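OBG-type G domain-containing protein (Pyrococcus horikoshii, PDB 2E87) probably acts as a GTP-binding protein of the Obg/NOG1 kind and can hold GDP, though its cellular role is unknown. Local coordinates at residues H269-V274 / F283-N288; P256-G261 / E265-L270. All coordinates share one frame; numbering follows the deposited sequence.

Interaction 1. Residues H269-V274 / F283-N288. With GDP (guanosine-5'-diphosphate), chain F.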
loop_
_atom_site.group_PDB
_atom_site.type_symbol
_atom_site.label_atom_id
_atom_site.label_comp_id
_atom_site.label_asym_id
_atom_site.label_seq_id
_atom_site.Cartn_x
_atom_site.Cartn_y
_atom_site.Cartn_z
ATOM N N HIS A 269 5.991 26.168 17.166
ATOM C CA HIS A 269 5.888 24.927 17.918
ATOM C C HIS A 269 5.687 23.772 16.965
ATOM O O HIS A 269 6.325 22.730 17.105
ATOM C CB HIS A 269 4.738 24.986 18.919
ATOM C CG HIS A 269 5.000 25.899 20.072
ATOM N ND1 HIS A 269 4.002 26.333 20.919
ATOM C CD2 HIS A 269 6.150 26.450 20.526
ATOM C CE1 HIS A 269 4.529 27.114 21.846
ATOM N NE2 HIS A 269 5.830 27.202 21.630
ATOM N N LEU A 270 4.812 23.966 15.984
ATOM C CA LEU A 270 4.528 22.917 15.021
ATOM C C LEU A 270 5.775 22.592 14.222
ATOM O O LEU A 270 6.092 21.423 14.011
ATOM C CB LEU A 270 3.401 23.328 14.069
ATOM C CG LEU A 270 2.913 22.179 13.183
ATOM C CD1 LEU A 270 2.345 21.070 14.055
ATOM C CD2 LEU A 270 1.860 22.686 12.213
ATOM N N PHE A 271 6.485 23.622 13.778
ATOM C CA PHE A 271 7.695 23.383 13.014
ATOM C C PHE A 271 8.657 22.490 13.804
ATOM O O PHE A 271 9.241 21.554 13.262
ATOM C CB PHE A 271 8.394 24.698 12.687
ATOM C CG PHE A 271 9.820 24.520 12.287
ATOM C CD1 PHE A 271 10.151 24.119 10.999
ATOM C CD2 PHE A 271 10.834 24.667 13.220
ATOM C CE1 PHE A 271 11.475 23.861 10.651
ATOM C CE2 PHE A 271 12.166 24.408 12.879
ATOM C CZ PHE A 271 12.482 24.005 11.591
ATOM N N GLU A 272 8.821 22.783 15.089
ATOM C CA GLU A 272 9.737 22.015 15.925
ATOM C C GLU A 272 9.286 20.563 16.104
ATOM O O GLU A 272 10.103 19.646 16.116
ATOM C CB GLU A 272 9.913 22.700 17.283
ATOM C CG GLU A 272 10.310 24.157 17.148
ATOM C CD GLU A 272 10.520 24.852 18.480
ATOM O OE1 GLU A 272 9.603 24.805 19.341
ATOM O OE2 GLU A 272 11.606 25.458 18.652
ATOM N N GLU A 273 7.986 20.354 16.244
ATOM C CA GLU A 273 7.468 19.008 16.386
ATOM C C GLU A 273 7.656 18.236 15.070
ATOM O O GLU A 273 8.008 17.064 15.081
ATOM C CB GLU A 273 5.991 19.048 16.751
ATOM C CG GLU A 273 5.522 17.773 17.398
ATOM C CD GLU A 273 4.030 17.613 17.330
ATOM O OE1 GLU A 273 3.528 17.312 16.232
ATOM O OE2 GLU A 273 3.357 17.797 18.364
ATOM N N VAL A 274 7.431 18.895 13.938
ATOM C CA VAL A 274 7.585 18.241 12.641
ATOM C C VAL A 274 9.054 18.038 12.291
ATOM O O VAL A 274 9.434 17.002 11.735
ATOM C CB VAL A 274 6.882 19.063 11.522
ATOM C CG1 VAL A 274 7.220 18.512 10.145
ATOM C CG2 VAL A 274 5.380 19.019 11.728
ATOM N N PHE A 283 15.456 19.766 5.312
ATOM C CA PHE A 283 14.380 20.760 5.380
ATOM C C PHE A 283 14.735 22.046 4.628
ATOM O O PHE A 283 15.898 22.456 4.542
ATOM C CB PHE A 283 14.055 21.141 6.828
ATOM C CG PHE A 283 13.102 20.207 7.522
ATOM C CD1 PHE A 283 13.486 18.913 7.860
ATOM C CD2 PHE A 283 11.830 20.637 7.871
ATOM C CE1 PHE A 283 12.613 18.055 8.545
ATOM C CE2 PHE A 283 10.950 19.797 8.549
ATOM C CZ PHE A 283 11.343 18.500 8.889
ATOM N N LEU A 284 13.701 22.665 4.073
ATOM C CA LEU A 284 13.813 23.913 3.343
ATOM C C LEU A 284 12.696 24.777 3.907
ATOM O O LEU A 284 11.513 24.526 3.665
ATOM C CB LEU A 284 13.589 23.693 1.849
ATOM C CG LEU A 284 13.522 24.990 1.031
ATOM C CD1 LEU A 284 14.844 25.751 1.163
ATOM C CD2 LEU A 284 13.227 24.669 -0.432
ATOM N N VAL A 285 13.075 25.774 4.693
ATOM C CA VAL A 285 12.106 26.672 5.297
ATOM C C VAL A 285 11.771 27.814 4.344
ATOM O O VAL A 285 12.653 28.465 3.780
ATOM C CB VAL A 285 12.648 27.273 6.595
ATOM C CG1 VAL A 285 11.609 28.187 7.198
ATOM C CG2 VAL A 285 13.042 26.159 7.567
ATOM N N VAL A 286 10.484 28.042 4.155
ATOM C CA VAL A 286 10.021 29.102 3.296
ATOM C C VAL A 286 9.164 30.036 4.147
ATOM O O VAL A 286 8.333 29.577 4.939
ATOM C CB VAL A 286 9.176 28.526 2.129
ATOM C CG1 VAL A 286 8.258 29.586 1.580
ATOM C CG2 VAL A 286 10.090 28.023 1.009
ATOM N N ILE A 287 9.385 31.339 4.004
ATOM C CA ILE A 287 8.604 32.347 4.726
ATOM C C ILE A 287 7.664 32.965 3.683
ATOM O O ILE A 287 8.076 33.800 2.872
ATOM C CB ILE A 287 9.526 33.423 5.325
ATOM C CG1 ILE A 287 10.531 32.758 6.257
ATOM C CG2 ILE A 287 8.721 34.452 6.078
ATOM C CD1 ILE A 287 11.371 33.729 7.063
ATOM N N ASN A 288 6.404 32.534 3.706
ATOM C CA ASN A 288 5.399 32.972 2.738
ATOM C C ASN A 288 4.662 34.246 3.108
ATOM O O ASN A 288 4.906 34.825 4.158
ATOM C CB ASN A 288 4.392 31.839 2.521
ATOM C CG ASN A 288 3.608 31.980 1.222
ATOM O OD1 ASN A 288 4.154 32.361 0.179
ATOM N ND2 ASN A 288 2.328 31.643 1.274
HETATM P PB GDP F . -2.917 25.575 2.642
HETATM O O1B GDP F . -4.172 25.362 3.466
HETATM O O2B GDP F . -1.592 25.644 3.569
HETATM O O3B GDP F . -2.810 24.843 1.301
HETATM O O3A GDP F . -3.072 27.098 2.194
HETATM P PA GDP F . -3.504 27.704 0.759
HETATM O O1A GDP F . -2.550 27.302 -0.311
HETATM O O2A GDP F . -5.003 27.199 0.409
HETATM O "O5'" GDP F . -3.466 29.303 0.921
HETATM C "C5'" GDP F . -4.420 29.684 1.930
HETATM C "C4'" GDP F . -4.922 31.115 1.660
HETATM O "O4'" GDP F . -3.771 32.042 1.618
HETATM C "C3'" GDP F . -5.597 31.315 0.302
HETATM O "O3'" GDP F . -6.814 32.014 0.029
HETATM C "C2'" GDP F . -4.404 31.626 -0.624
HETATM O "O2'" GDP F . -4.905 32.403 -1.730
HETATM C "C1'" GDP F . -3.690 32.627 0.261
HETATM N N9 GDP F . -2.274 32.799 -0.097
HETATM C C8 GDP F . -1.392 31.833 -0.505
HETATM N N7 GDP F . -0.218 32.361 -0.736
HETATM C C5 GDP F . -0.271 33.693 -0.490
HETATM C C6 GDP F . 0.674 34.777 -0.566
HETATM O O6 GDP F . 1.831 34.581 -0.923
HETATM N N1 GDP F . 0.245 36.039 -0.224
HETATM C C2 GDP F . -1.067 36.263 0.182
HETATM N N2 GDP F . -1.465 37.529 0.515
HETATM N N3 GDP F . -1.945 35.272 0.249
HETATM C C4 GDP F . -1.596 33.989 -0.072
#
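F271 and V274 of helix 264-277 pack against F283 and V285 of strand 283-287 through apolar contacts, close but not tight. The ring of F271 supplies CE1 to both strand residues, lying 4.3 Å from CD2 of F283 and 4.2 Å from CG2 of V285. With its CG anti to the backbone N (chi1 162°), the phenyl group swings off the helix towards the sheet, and it crosses the V285 side chain at about a right angle. V274 adds a second patch, where its CG1 is 4.3 Å from CE2 of F283.

A more polar approach is made by the rim of the F283 ring: CZ sits 3.7 Å from the backbone O of V274, with that oxygen near the ring plane. Edge-to-face contact with H275 extends the F283 environment, while Y252 meets F271 edge-to-face.

Topologically this is the return half of a beta-alpha-beta crossover, 249-254, 264-277, 283-287, in a Ras-like G domain. Helix and strand run nearly antiparallel (169°) with 12.1 Å between the axes of the two short segments, a spacing filled mainly by side chains, with the V274 carbonyl O reaching the F283 rim.

Just past the strand, N288 opens the NKxD sequence that reads the guanine in such GTPases. Its closest approach to the base is ND2, 3.3 Å from N7 of GDP. The same amide is gripped at both ends by hydrogen bonds, ND2 to the carbonyl O of V178 and OD1 from the backbone N of A317. A leucine here, lacking the amide, would probably deprive both backbone groups of their partner and leave N7 without its polar neighbour. D291, from the same motif, hydrogen-bonds GDP through OD1.

Interaction 2. Residues P256-G261 / E265-L270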
loop_
_atom_site.group_PDB
_atom_site.type_symbol
_atom_site.label_atom_id
_atom_site.label_comp_id
_atom_site.label_asym_id
_atom_site.label_seq_id
_atom_site.Cartn_x
_atom_site.Cartn_y
_atom_site.Cartn_z
ATOM N N PRO A 256 4.219 34.590 8.405
ATOM C CA PRO A 256 4.485 35.678 9.357
ATOM C C PRO A 256 3.347 36.675 9.564
ATOM O O PRO A 256 3.313 37.371 10.567
ATOM C CB PRO A 256 5.729 36.350 8.778
ATOM C CG PRO A 256 6.385 35.267 8.004
ATOM C CD PRO A 256 5.227 34.582 7.335
ATOM N N SER A 257 2.426 36.742 8.612
ATOM C CA SER A 257 1.295 37.661 8.689
ATOM C C SER A 257 0.239 37.165 9.689
ATOM O O SER A 257 -0.556 37.945 10.223
ATOM C CB SER A 257 0.642 37.781 7.315
ATOM O OG SER A 257 -0.312 36.737 7.133
ATOM N N GLU A 258 0.238 35.857 9.913
ATOM C CA GLU A 258 -0.697 35.200 10.809
ATOM C C GLU A 258 -2.106 35.237 10.233
ATOM O O GLU A 258 -3.071 34.918 10.922
ATOM C CB GLU A 258 -0.640 35.816 12.218
ATOM C CG GLU A 258 0.732 35.648 12.886
ATOM C CD GLU A 258 0.837 36.274 14.278
ATOM O OE1 GLU A 258 -0.115 36.931 14.720
ATOM O OE2 GLU A 258 1.885 36.107 14.932
ATOM N N HIS A 259 -2.233 35.605 8.960
ATOM C CA HIS A 259 -3.560 35.636 8.344
ATOM C C HIS A 259 -4.102 34.221 8.228
ATOM O O HIS A 259 -5.307 34.018 8.095
ATOM C CB HIS A 259 -3.514 36.305 6.974
ATOM C CG HIS A 259 -3.149 37.757 7.033
ATOM N ND1 HIS A 259 -2.801 38.484 5.916
ATOM C CD2 HIS A 259 -3.053 38.608 8.081
ATOM C CE1 HIS A 259 -2.502 39.719 6.275
ATOM N NE2 HIS A 259 -2.645 39.821 7.583
ATOM N N CYS A 260 -3.209 33.236 8.279
ATOM C CA CYS A 260 -3.625 31.837 8.233
ATOM C C CYS A 260 -4.504 31.520 9.457
ATOM O O CYS A 260 -5.268 30.552 9.450
ATOM C CB CYS A 260 -2.400 30.929 8.236
ATOM S SG CYS A 260 -1.306 31.222 9.657
ATOM N N GLY A 261 -4.380 32.344 10.501
ATOM C CA GLY A 261 -5.160 32.151 11.710
ATOM C C GLY A 261 -4.393 31.428 12.808
ATOM O O GLY A 261 -4.980 30.769 13.655
ATOM N N GLU A 265 4.123 32.067 17.173
ATOM C CA GLU A 265 4.635 31.129 18.180
ATOM C C GLU A 265 4.069 29.714 17.986
ATOM O O GLU A 265 4.778 28.733 18.165
ATOM C CB GLU A 265 4.308 31.596 19.605
ATOM C CG GLU A 265 4.594 33.070 19.905
ATOM C CD GLU A 265 3.439 34.001 19.511
ATOM O OE1 GLU A 265 2.289 33.840 20.039
ATOM O OE2 GLU A 265 3.695 34.899 18.675
ATOM N N GLU A 266 2.786 29.611 17.642
ATOM C CA GLU A 266 2.168 28.308 17.418
ATOM C C GLU A 266 2.743 27.638 16.156
ATOM O O GLU A 266 2.907 26.421 16.105
ATOM C CB GLU A 266 0.653 28.450 17.292
ATOM C CG GLU A 266 -0.070 28.824 18.589
ATOM C CD GLU A 266 -1.580 28.825 18.440
ATOM O OE1 GLU A 266 -2.081 28.308 17.415
ATOM O OE2 GLU A 266 -2.274 29.329 19.343
ATOM N N GLN A 267 3.058 28.434 15.143
ATOM C CA GLN A 267 3.626 27.888 13.924
ATOM C C GLN A 267 5.009 27.367 14.263
ATOM O O GLN A 267 5.423 26.334 13.753
ATOM C CB GLN A 267 3.730 28.955 12.830
ATOM C CG GLN A 267 2.406 29.407 12.257
ATOM C CD GLN A 267 2.577 30.536 11.244
ATOM O OE1 GLN A 267 3.339 30.411 10.285
ATOM N NE2 GLN A 267 1.869 31.644 11.457
ATOM N N ILE A 268 5.737 28.075 15.119
ATOM C CA ILE A 268 7.072 27.603 15.495
ATOM C C ILE A 268 6.972 26.286 16.284
ATOM O O ILE A 268 7.770 25.374 16.090
ATOM C CB ILE A 268 7.846 28.657 16.338
ATOM C CG1 ILE A 268 8.400 29.749 15.427
ATOM C CG2 ILE A 268 9.000 28.009 17.078
ATOM C CD1 ILE A 268 8.973 30.940 16.203
ATOM N N HIS A 269 5.991 26.168 17.166
ATOM C CA HIS A 269 5.888 24.927 17.918
ATOM C C HIS A 269 5.687 23.772 16.965
ATOM O O HIS A 269 6.325 22.730 17.105
ATOM C CB HIS A 269 4.738 24.986 18.919
ATOM C CG HIS A 269 5.000 25.899 20.072
ATOM N ND1 HIS A 269 4.002 26.333 20.919
ATOM C CD2 HIS A 269 6.150 26.450 20.526
ATOM C CE1 HIS A 269 4.529 27.114 21.846
ATOM N NE2 HIS A 269 5.830 27.202 21.630
ATOM N N LEU A 270 4.812 23.966 15.984
ATOM C CA LEU A 270 4.528 22.917 15.021
ATOM C C LEU A 270 5.775 22.592 14.222
ATOM O O LEU A 270 6.092 21.423 14.011
ATOM C CB LEU A 270 3.401 23.328 14.069
ATOM C CG LEU A 270 2.913 22.179 13.183
ATOM C CD1 LEU A 270 2.345 21.070 14.055
ATOM C CD2 LEU A 270 1.860 22.686 12.213
#
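The loop leading from strand 249-254 into helix 264-277, part of the G domain's beta-alpha-beta unit, is closed where C260 meets Q267. C260 SG lies 3.7 Å from Q267 NE2, a van der Waals contact, the polar bonds of the amide going to F262 and D255. At chi1 56° SG sits between the backbone N and the carbonyl carbon, facing the helix, and Q267, extended beyond CG (chi2 176°), brings its amide across to it. E258 CG also approaches that amide, 4.4 Å from Q267 NE2.

The loop is shaped by its own bonds. A type I turn from E258 to G261 is closed by G261 N to E258 O, 2.9 Å, and an ST turn by H259 N to S257 OG, 2.9 Å. C260 N donates to D255 OD2, and C260 O pairs with ND2 of N177, a GDP-binding residue.

Q267 OE1 accepts from D255 N and its NE2 donates to F262 O; a bond at each end holds the amide's rotation and gives both polar atoms of this buried group a partner. E258 OE2 lies 4.3 Å from E265 OE2, a like-charge approach that its hydrogen bond with the backbone N of L264, at the helix start, would probably soften.

In the fold
Leaving strand 249-254, the chain first passes through loop 256-261, which interaction 2 folds back onto the opening turns of helix 264-277 across only three intervening residues. The helix then continues, and interaction 1 closes a longer loop, eight residues between its segments, by setting 269-274 against strand 283-287. The two neither nest nor cross: they follow one another and share H269 and L270 on the common helix, their centres about 10 Å apart. Together they tie the helix to the loop that precedes it and to the strand that follows. N288, just past the strand, and C260, its side chain about 7 Å from GDP, both lie on the nucleotide side.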